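Local coordinates for secreted protein (Streptomyces lividans TK24, PDB 5LXZ) that binds copper and is probably a copper-radical oxidase of the galactose oxidase type, at residues A[414-419]-A[535-540]; A[505-510]-A[590-595]; A[526-531]-A[564-569]. The protein carries 1 engineered substitution. All coordinates share one frame; numbering follows the deposited sequence. Where two conformers were deposited one is given.

Interaction 1 of 3, residues A[414-419]-A[535-540]. With EDO (1,2-ethanediol), chain K.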
loop_
_atom_site.group_PDB
_atom_site.type_symbol
_atom_site.label_atom_id
_atom_site.label_comp_id
_atom_site.label_asym_id
_atom_site.label_seq_id
_atom_site.Cartn_x
_atom_site.Cartn_y
_atom_site.Cartn_z
ATOM N N PRO A 414 14.173 14.991 -1.279
ATOM C CA PRO A 414 14.119 16.315 -1.911
ATOM C C PRO A 414 15.212 16.687 -2.896
ATOM O O PRO A 414 15.077 17.708 -3.590
ATOM C CB PRO A 414 14.074 17.275 -0.727
ATOM C CG PRO A 414 14.642 16.533 0.378
ATOM C CD PRO A 414 14.281 15.092 0.179
ATOM N N ASP A 415 16.247 15.869 -2.992
ATOM C CA ASP A 415 17.287 16.061 -3.986
ATOM C C ASP A 415 17.049 15.260 -5.273
ATOM O O ASP A 415 17.933 15.180 -6.119
ATOM C CB ASP A 415 18.658 15.741 -3.397
ATOM C CG ASP A 415 18.811 14.296 -3.013
ATOM O OD1 ASP A 415 17.813 13.539 -3.003
ATOM O OD2 ASP A 415 19.945 13.880 -2.721
ATOM N N ASP A 416 15.868 14.634 -5.393
ATOM C CA ASP A 416 15.474 13.780 -6.532
ATOM C C ASP A 416 16.001 12.361 -6.453
ATOM O O ASP A 416 15.704 11.541 -7.355
ATOM C CB ASP A 416 15.757 14.366 -7.899
ATOM C CG ASP A 416 15.081 15.673 -8.133
ATOM O OD1 ASP A 416 14.005 15.933 -7.567
ATOM O OD2 ASP A 416 15.597 16.476 -8.958
ATOM N N SER A 417 16.731 12.019 -5.410
ATOM C CA SER A 417 17.006 10.620 -5.137
ATOM C C SER A 417 15.788 9.905 -4.555
ATOM O O SER A 417 14.849 10.538 -4.085
ATOM C CB SER A 417 18.241 10.467 -4.247
ATOM O OG SER A 417 18.034 10.845 -2.925
ATOM N N VAL A 418 15.797 8.591 -4.672
ATOM C CA VAL A 418 14.797 7.739 -4.062
ATOM C C VAL A 418 15.507 6.761 -3.140
ATOM O O VAL A 418 16.356 6.002 -3.570
ATOM C CB VAL A 418 13.966 6.975 -5.096
ATOM C CG1 VAL A 418 12.887 6.130 -4.396
ATOM C CG2 VAL A 418 13.308 7.948 -6.064
ATOM N N LEU A 419 15.164 6.758 -1.885
ATOM C CA LEU A 419 15.689 5.814 -0.915
ATOM C C LEU A 419 14.949 4.508 -0.993
ATOM O O LEU A 419 13.731 4.499 -0.752
ATOM C CB LEU A 419 15.624 6.382 0.496
ATOM C CG LEU A 419 16.117 5.520 1.642
ATOM C CD1 LEU A 419 17.590 5.201 1.525
ATOM C CD2 LEU A 419 15.780 6.175 2.983
ATOM N N VAL A 535 20.350 28.366 -4.489
ATOM C CA VAL A 535 19.318 27.349 -4.742
ATOM C C VAL A 535 19.412 26.891 -6.189
ATOM O O VAL A 535 19.467 27.718 -7.113
ATOM C CB VAL A 535 17.926 27.927 -4.407
ATOM C CG1 VAL A 535 16.815 26.988 -4.859
ATOM C CG2 VAL A 535 17.816 28.174 -2.925
ATOM N N LYS A 536 19.397 25.579 -6.400
ATOM C CA LYS A 536 19.344 25.001 -7.724
ATOM C C LYS A 536 18.046 24.292 -8.051
ATOM O O LYS A 536 17.705 24.155 -9.226
ATOM C CB LYS A 536 20.486 24.006 -7.944
ATOM C CG LYS A 536 21.859 24.645 -7.927
ATOM C CD LYS A 536 22.096 25.692 -9.025
ATOM C CE LYS A 536 22.069 25.107 -10.412
ATOM N NZ LYS A 536 22.759 26.050 -11.350
ATOM N N LYS A 537 17.354 23.813 -7.019
ATOM C CA LYS A 537 16.135 23.019 -7.203
ATOM C C LYS A 537 15.133 23.419 -6.163
ATOM O O LYS A 537 15.480 23.614 -5.010
ATOM C CB LYS A 537 16.405 21.536 -7.003
ATOM C CG LYS A 537 17.178 20.856 -8.095
ATOM C CD LYS A 537 17.349 19.396 -7.737
ATOM C CE LYS A 537 18.232 18.715 -8.728
ATOM N NZ LYS A 537 18.454 17.339 -8.247
ATOM N N VAL A 538 13.874 23.500 -6.578
ATOM C CA VAL A 538 12.777 23.667 -5.640
ATOM C C VAL A 538 11.822 22.507 -5.944
ATOM O O VAL A 538 11.457 22.278 -7.107
ATOM C CB VAL A 538 12.076 25.019 -5.830
ATOM C CG1 VAL A 538 10.884 25.197 -4.895
ATOM C CG2 VAL A 538 13.085 26.152 -5.590
ATOM N N ARG A 539 11.395 21.817 -4.900
ATOM C CA ARG A 539 10.511 20.666 -5.036
ATOM C C ARG A 539 9.327 20.800 -4.090
ATOM O O ARG A 539 9.495 21.110 -2.901
ATOM C CB ARG A 539 11.290 19.388 -4.718
ATOM C CG ARG A 539 12.420 19.055 -5.655
ATOM C CD ARG A 539 11.883 18.714 -7.032
ATOM N NE ARG A 539 12.940 18.423 -8.009
ATOM C CZ ARG A 539 13.443 19.304 -8.872
ATOM N NH1 ARG A 539 13.072 20.570 -8.881
ATOM N NH2 ARG A 539 14.394 18.907 -9.718
ATOM N N LEU A 540 8.147 20.533 -4.637
ATOM C CA LEU A 540 6.935 20.432 -3.872
ATOM C C LEU A 540 6.624 18.952 -3.717
ATOM O O LEU A 540 6.411 18.279 -4.712
ATOM C CB LEU A 540 5.863 21.138 -4.639
ATOM C CG LEU A 540 4.780 21.837 -3.959
ATOM C CD1 LEU A 540 5.245 22.846 -2.907
ATOM C CD2 LEU A 540 3.833 22.479 -4.987
HETATM C C1 EDO K . 13.688 22.598 -11.790
HETATM O O1 EDO K . 14.427 21.448 -11.376
HETATM C C2 EDO K . 13.831 23.797 -10.837
HETATM O O2 EDO K . 13.322 23.555 -9.495
#
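Salt bridges dominate where the turn leading into strand 418-421 meets strand 535-541. Arg539 grips Asp416 side-on: Arg539 NE gives a nearly straight bond (164°) to Asp416 OD1 at 2.7 Å, and NH2 reaches OD2 at 2.8 Å. Both carboxylate oxygens use their syn lone pairs, and the two planes lie only 16° apart. The bend at chi2 (-67°) folds the guanidinium back so that its NE/NH2 edge meets the Asp416 carboxylate, while CB of Lys537 lies over one face, toward the rim. Lys537 runs out extended to meet Asp416 tip to tip, its NZ 3.1 Å from OD2 and well above the carboxylate plane.

Among the hydrogen bonds, NZ also makes a weak one to the carbonyl O of Asp415. Asp415 turns its own carboxylate back in an Asx turn, OD1 taking both N and OG of Ser417. Arg539 NH1 bonds to Val538 O, and an ethanediol, probably from the crystallisation liquor, joins NH1, NH2 and Val538 N.

An alanine at Arg539 would probably loosen the turn, since both in-plane bonds to Asp416 would go, leaving Lys537 as its remaining cation in this contact.

With two cations around one carboxylate, Asp416 is likely to stay ionised, tying the Kelch-motif region to the early set domain.

Interaction 2 of 3, residues A[505-510]-A[590-595]. With PO4 (phosphate ion), chain G.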
loop_
_atom_site.group_PDB
_atom_site.type_symbol
_atom_site.label_atom_id
_atom_site.label_comp_id
_atom_site.label_asym_id
_atom_site.label_seq_id
_atom_site.Cartn_x
_atom_site.Cartn_y
_atom_site.Cartn_z
ATOM N N TYR A 505 25.001 15.541 6.258
ATOM C CA TYR A 505 26.394 15.386 6.795
ATOM C C TYR A 505 27.414 16.101 5.953
ATOM O O TYR A 505 28.547 15.614 5.773
ATOM C CB TYR A 505 26.730 13.903 6.894
ATOM C CG TYR A 505 25.989 13.227 7.993
ATOM C CD1 TYR A 505 26.339 13.443 9.339
ATOM C CD2 TYR A 505 24.900 12.370 7.737
ATOM C CE1 TYR A 505 25.655 12.847 10.367
ATOM C CE2 TYR A 505 24.232 11.742 8.773
ATOM C CZ TYR A 505 24.584 11.996 10.100
ATOM O OH TYR A 505 23.947 11.420 11.174
ATOM N N ARG A 506 27.004 17.266 5.471
ATOM C CA ARG A 506 27.709 18.038 4.456
ATOM C C ARG A 506 27.864 19.458 5.018
ATOM O O ARG A 506 27.952 19.628 6.240
ATOM C CB ARG A 506 26.917 17.966 3.133
ATOM C CG ARG A 506 27.603 17.097 2.098
ATOM C CD ARG A 506 26.655 16.065 1.529
ATOM N NE ARG A 506 27.322 14.828 1.135
ATOM C CZ ARG A 506 26.761 13.931 0.336
ATOM N NH1 ARG A 506 25.533 14.159 -0.125
ATOM N NH2 ARG A 506 27.407 12.818 -0.005
ATOM N N ASP A 507 27.933 20.463 4.149
ATOM C CA ASP A 507 27.879 21.875 4.552
ATOM C C ASP A 507 26.500 22.270 5.104
ATOM O O ASP A 507 25.489 21.548 4.947
ATOM C CB ASP A 507 28.278 22.789 3.382
ATOM C CG ASP A 507 29.762 22.689 3.034
ATOM O OD1 ASP A 507 30.172 21.687 2.412
ATOM O OD2 ASP A 507 30.526 23.621 3.371
ATOM N N SER A 508 26.453 23.434 5.740
ATOM C CA SER A 508 25.229 23.970 6.297
ATOM C C SER A 508 24.121 24.005 5.260
ATOM O O SER A 508 24.343 24.194 4.069
ATOM C CB SER A 508 25.460 25.370 6.845
ATOM O OG SER A 508 26.520 25.331 7.782
ATOM N N ARG A 509 22.914 23.808 5.711
ATOM C CA ARG A 509 21.839 23.688 4.762
ATOM C C ARG A 509 21.273 25.078 4.446
ATOM O O ARG A 509 21.422 26.027 5.246
ATOM C CB ARG A 509 20.809 22.665 5.262
ATOM C CG ARG A 509 20.061 23.033 6.508
ATOM C CD ARG A 509 19.494 21.803 7.180
ATOM N NE ARG A 509 18.569 21.083 6.311
ATOM C CZ ARG A 509 17.799 20.077 6.689
ATOM N NH1 ARG A 509 17.800 19.609 7.937
ATOM N NH2 ARG A 509 17.020 19.539 5.813
ATOM N N PRO A 510 20.671 25.242 3.260
ATOM C CA PRO A 510 19.995 26.488 2.978
ATOM C C PRO A 510 18.875 26.757 3.967
ATOM O O PRO A 510 18.154 25.841 4.377
ATOM C CB PRO A 510 19.430 26.309 1.560
ATOM C CG PRO A 510 19.623 24.913 1.194
ATOM C CD PRO A 510 20.570 24.282 2.150
ATOM N N ASP A 590 20.425 23.246 -2.591
ATOM C CA ASP A 590 21.507 24.075 -3.157
ATOM C C ASP A 590 22.348 23.303 -4.157
ATOM O O ASP A 590 22.112 22.123 -4.437
ATOM C CB ASP A 590 22.321 24.713 -2.033
ATOM C CG ASP A 590 23.133 23.714 -1.218
ATOM O OD1 ASP A 590 23.368 22.570 -1.660
ATOM O OD2 ASP A 590 23.497 24.087 -0.084
ATOM N N GLY A 591 23.436 23.933 -4.619
ATOM C CA GLY A 591 24.324 23.309 -5.598
ATOM C C GLY A 591 25.208 22.176 -5.115
ATOM O O GLY A 591 25.819 21.499 -5.931
ATOM N N GLU A 592 25.266 21.984 -3.800
ATOM C CA GLU A 592 25.898 20.818 -3.176
ATOM C C GLU A 592 24.901 19.661 -3.014
ATOM O O GLU A 592 25.283 18.565 -2.619
ATOM C CB GLU A 592 26.451 21.171 -1.801
ATOM C CG GLU A 592 27.399 22.366 -1.793
ATOM C CD GLU A 592 27.855 22.746 -0.386
ATOM O OE1 GLU A 592 28.448 21.868 0.253
ATOM O OE2 GLU A 592 27.608 23.898 0.071
ATOM N N GLY A 593 23.621 19.903 -3.317
ATOM C CA GLY A 593 22.570 18.895 -3.125
ATOM C C GLY A 593 22.009 18.844 -1.715
ATOM O O GLY A 593 21.339 17.871 -1.348
ATOM N N THR A 594 22.237 19.892 -0.936
ATOM C CA THR A 594 21.773 19.937 0.452
ATOM C C THR A 594 20.415 20.632 0.517
ATOM O O THR A 594 20.261 21.761 0.055
ATOM C CB THR A 594 22.756 20.690 1.350
ATOM O OG1 THR A 594 24.044 20.100 1.176
ATOM C CG2 THR A 594 22.362 20.591 2.778
ATOM N N PRO A 595 19.389 19.955 1.064
ATOM C CA PRO A 595 18.060 20.551 1.156
ATOM C C PRO A 595 17.832 21.368 2.399
ATOM O O PRO A 595 18.382 21.060 3.472
ATOM C CB PRO A 595 17.158 19.320 1.180
ATOM C CG PRO A 595 17.966 18.298 1.927
ATOM C CD PRO A 595 19.406 18.562 1.551
HETATM P P PO4 G . 19.162 19.595 11.284
HETATM O O1 PO4 G . 19.034 20.465 12.517
HETATM O O2 PO4 G . 17.776 18.959 11.065
HETATM O O3 PO4 G . 19.602 20.416 10.090
HETATM O O4 PO4 G . 20.239 18.558 11.468
HETATM O O HOH W 1 25.182 23.032 1.634
#
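Arg509 and Thr594 set the layout, lying against each other where their CA atoms come to 5.7 Å. The Thr594 methyl CG2, anti to its own backbone N, packs on CB of Arg509 at 3.6 Å. From there the arginine leaves in the crowded first-torsion position (chi1 66°) and bends at chi3, which brings its guanidinium edge-on to the carbonyl of Pro595. Arg509 NE and NH2 both bond to Pro595 O, NE at 2.8 Å and in the carbonyl plane, NH2 from above that plane. NH1 points to O3 of a phosphate, probably from the crystallisation liquor and also held by Arg471, while NH2 has a further bond to Asp469 O.

Pro510 comes in beside this grip, its CD 3.3 Å from Thr594 O, and it crosses the side chain of Asp590 at about a right angle. Asp590 turns its two oxygens to different tasks. OD1 takes the backbone N-H groups of Glu592 and Thr594 from above its carboxylate plane. Asp590 OD2 lies 2.6 Å from a water that also sits against Ser508 O and Thr594 OG1, so it bridges the two segments.

Farther out, Asp507 and Glu592 cross at roughly a right angle, carboxylate planes 71° apart, with OD1 of Asp507 only 2.8 Å from OE1 of Glu592. Two acceptors this near would repel if both were charged, so one of them may be protonated.

The 590-595 loop opens with a type I beta turn, Asp590 to Gly593, whose first residue also forms an Asx turn; it links strands 582-590 and 599-603 of the early set domain.

Interaction 3 of 3, residues A[526-531]-A[564-569]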
loop_
_atom_site.group_PDB
_atom_site.type_symbol
_atom_site.label_atom_id
_atom_site.label_comp_id
_atom_site.label_asym_id
_atom_site.label_seq_id
_atom_site.Cartn_x
_atom_site.Cartn_y
_atom_site.Cartn_z
ATOM N N THR A 526 6.524 34.022 -2.545
ATOM C CA THR A 526 7.868 34.474 -2.236
ATOM C C THR A 526 8.197 34.071 -0.806
ATOM O O THR A 526 7.391 34.197 0.109
ATOM C CB THR A 526 7.981 35.997 -2.464
ATOM O OG1 THR A 526 7.715 36.281 -3.840
ATOM C CG2 THR A 526 9.384 36.517 -2.164
ATOM N N PHE A 527 9.406 33.565 -0.651
ATOM C CA PHE A 527 9.953 33.058 0.582
ATOM C C PHE A 527 11.256 33.801 0.853
ATOM O O PHE A 527 11.840 34.393 -0.047
ATOM C CB PHE A 527 10.236 31.556 0.439
ATOM C CG PHE A 527 9.002 30.733 0.275
ATOM C CD1 PHE A 527 8.369 30.653 -0.957
ATOM C CD2 PHE A 527 8.443 30.073 1.382
ATOM C CE1 PHE A 527 7.210 29.891 -1.108
ATOM C CE2 PHE A 527 7.282 29.319 1.236
ATOM C CZ PHE A 527 6.681 29.235 -0.018
ATOM N N THR A 528 11.706 33.735 2.094
ATOM C CA THR A 528 13.011 34.274 2.467
ATOM C C THR A 528 14.033 33.172 2.591
ATOM O O THR A 528 13.826 32.181 3.311
ATOM C CB THR A 528 12.905 35.044 3.781
ATOM O OG1 THR A 528 11.951 36.096 3.611
ATOM C CG2 THR A 528 14.248 35.651 4.217
ATOM N N SER A 529 15.154 33.358 1.915
ATOM C CA SER A 529 16.308 32.515 2.134
ATOM C C SER A 529 17.553 33.379 1.996
ATOM O O SER A 529 17.791 33.909 0.919
ATOM C CB SER A 529 16.389 31.394 1.106
ATOM O OG SER A 529 17.562 30.635 1.311
ATOM N N ARG A 530 18.316 33.506 3.070
ATOM C CA ARG A 530 19.647 34.140 2.966
ATOM C C ARG A 530 20.522 33.432 1.920
ATOM O O ARG A 530 21.324 34.072 1.225
ATOM C CB ARG A 530 20.322 34.174 4.333
ATOM C CG ARG A 530 19.630 35.117 5.303
ATOM C CD ARG A 530 20.323 35.123 6.662
ATOM N NE ARG A 530 20.222 33.823 7.339
ATOM C CZ ARG A 530 19.190 33.404 8.078
ATOM N NH1 ARG A 530 18.111 34.162 8.273
ATOM N NH2 ARG A 530 19.232 32.194 8.629
ATOM N N ALA A 531 20.316 32.123 1.759
ATOM C CA ALA A 531 20.999 31.327 0.746
ATOM C C ALA A 531 20.258 31.242 -0.591
ATOM O O ALA A 531 20.508 30.329 -1.381
ATOM C CB ALA A 531 21.208 29.925 1.303
ATOM N N ASP A 564 16.371 36.667 -5.812
ATOM C CA ASP A 564 16.809 38.070 -5.840
ATOM C C ASP A 564 17.152 38.473 -4.409
ATOM O O ASP A 564 16.282 38.637 -3.564
ATOM C CB ASP A 564 15.689 38.901 -6.406
ATOM C CG ASP A 564 16.070 40.349 -6.593
ATOM O OD1 ASP A 564 17.274 40.679 -6.557
ATOM O OD2 ASP A 564 15.139 41.152 -6.783
ATOM N N GLY A 565 18.443 38.603 -4.117
ATOM C CA GLY A 565 18.845 38.918 -2.748
ATOM C C GLY A 565 18.458 37.757 -1.857
ATOM O O GLY A 565 18.794 36.614 -2.159
ATOM N N ASP A 566 17.754 38.040 -0.773
ATOM C CA ASP A 566 17.349 36.993 0.161
ATOM C C ASP A 566 15.913 36.502 -0.121
ATOM O O ASP A 566 15.308 35.888 0.758
ATOM C CB ASP A 566 17.523 37.454 1.618
ATOM C CG ASP A 566 16.562 38.572 2.031
ATOM O OD1 ASP A 566 15.919 39.203 1.159
ATOM O OD2 ASP A 566 16.442 38.837 3.274
ATOM N N LYS A 567 15.385 36.822 -1.308
ATOM C CA LYS A 567 14.009 36.482 -1.692
ATOM C C LYS A 567 14.017 35.426 -2.785
ATOM O O LYS A 567 14.753 35.530 -3.773
ATOM C CB LYS A 567 13.248 37.704 -2.178
ATOM C CG LYS A 567 13.090 38.810 -1.144
ATOM C CD LYS A 567 12.188 38.463 0.032
ATOM C CE LYS A 567 11.778 39.724 0.792
ATOM N NZ LYS A 567 12.958 40.525 1.233
ATOM N N LEU A 568 13.240 34.369 -2.557
ATOM C CA LEU A 568 13.074 33.286 -3.494
ATOM C C LEU A 568 11.611 33.248 -3.903
ATOM O O LEU A 568 10.748 33.040 -3.063
ATOM C CB LEU A 568 13.462 31.996 -2.806
ATOM C CG LEU A 568 13.498 30.823 -3.763
ATOM C CD1 LEU A 568 14.734 30.841 -4.655
ATOM C CD2 LEU A 568 13.455 29.522 -2.997
ATOM N N THR A 569 11.344 33.473 -5.186
ATOM C CA THR A 569 9.968 33.420 -5.720
ATOM C C THR A 569 9.827 32.113 -6.460
ATOM O O THR A 569 10.586 31.831 -7.350
ATOM C CB THR A 569 9.693 34.591 -6.634
ATOM O OG1 THR A 569 9.811 35.759 -5.810
ATOM C CG2 THR A 569 8.305 34.534 -7.216
HETATM O O HOH W 2 21.020 34.867 -1.685
#
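Leu568 O is gripped twice, by one hydrogen bond and one CA-H...O contact, as are Phe527 O and Asp566 O. Phe527 N donates to Leu568 O at 2.8 Å, in its carbonyl plane, and Thr526 CA approaches the same oxygen at 3.3 Å. The edge of the Phe527 ring is also turned to this oxygen. In return Leu568 N bonds to Phe527 O at 2.9 Å, almost straight (175°), completing the hydrogen-bonded pair.

Beyond it, Ser529 N reaches Asp566 O at 2.8 Å, while its hydroxyl is held by Asp511 O. Thr526 and Thr569 form a non-hydrogen-bonded pair whose side chains cross obliquely. OG1 of Thr526 and OG1 of Thr569, each beside its own backbone N, meet at 2.9 Å and share a hydrogen bond. On that same face the Thr526 methyl touches CB of Lys567, and the Thr528 methyl lies alongside Asp566, whose OD1 carries a salt bridge from Lys567 NZ. Phe527 and Leu568 face the other way, reaching Met586 and Val588 of strand 582-590.

A type II' turn, Asp564 to Lys567, makes strands 556-564 and 567-571 a beta hairpin, and strand 524-528 adds antiparallel to it as an outermost strand of the early set domain's sheet.

How the interactions relate
From the N terminus, the chain first meets segment 414-419 in the Kelch-motif region, then 505-510, in the loop after strand 496-500, and 526-531 on strand 524-528. Residues 535-540 come next and close interaction 1, a loop of over a hundred residues. Interaction 3 closes at 564-569 and interaction 2 at 590-595. Interaction 3 therefore nests inside the loop of interaction 2, whereas interaction 1 crosses both. The three also touch: Pro414 packs on Pro595, Lys536 on Gly591, Val538 on Leu568 and Pro510 on Ala531. Together they join the Kelch-motif region, the loop after strand 496-500 and the sheet that holds strands 524-528 and 535-541.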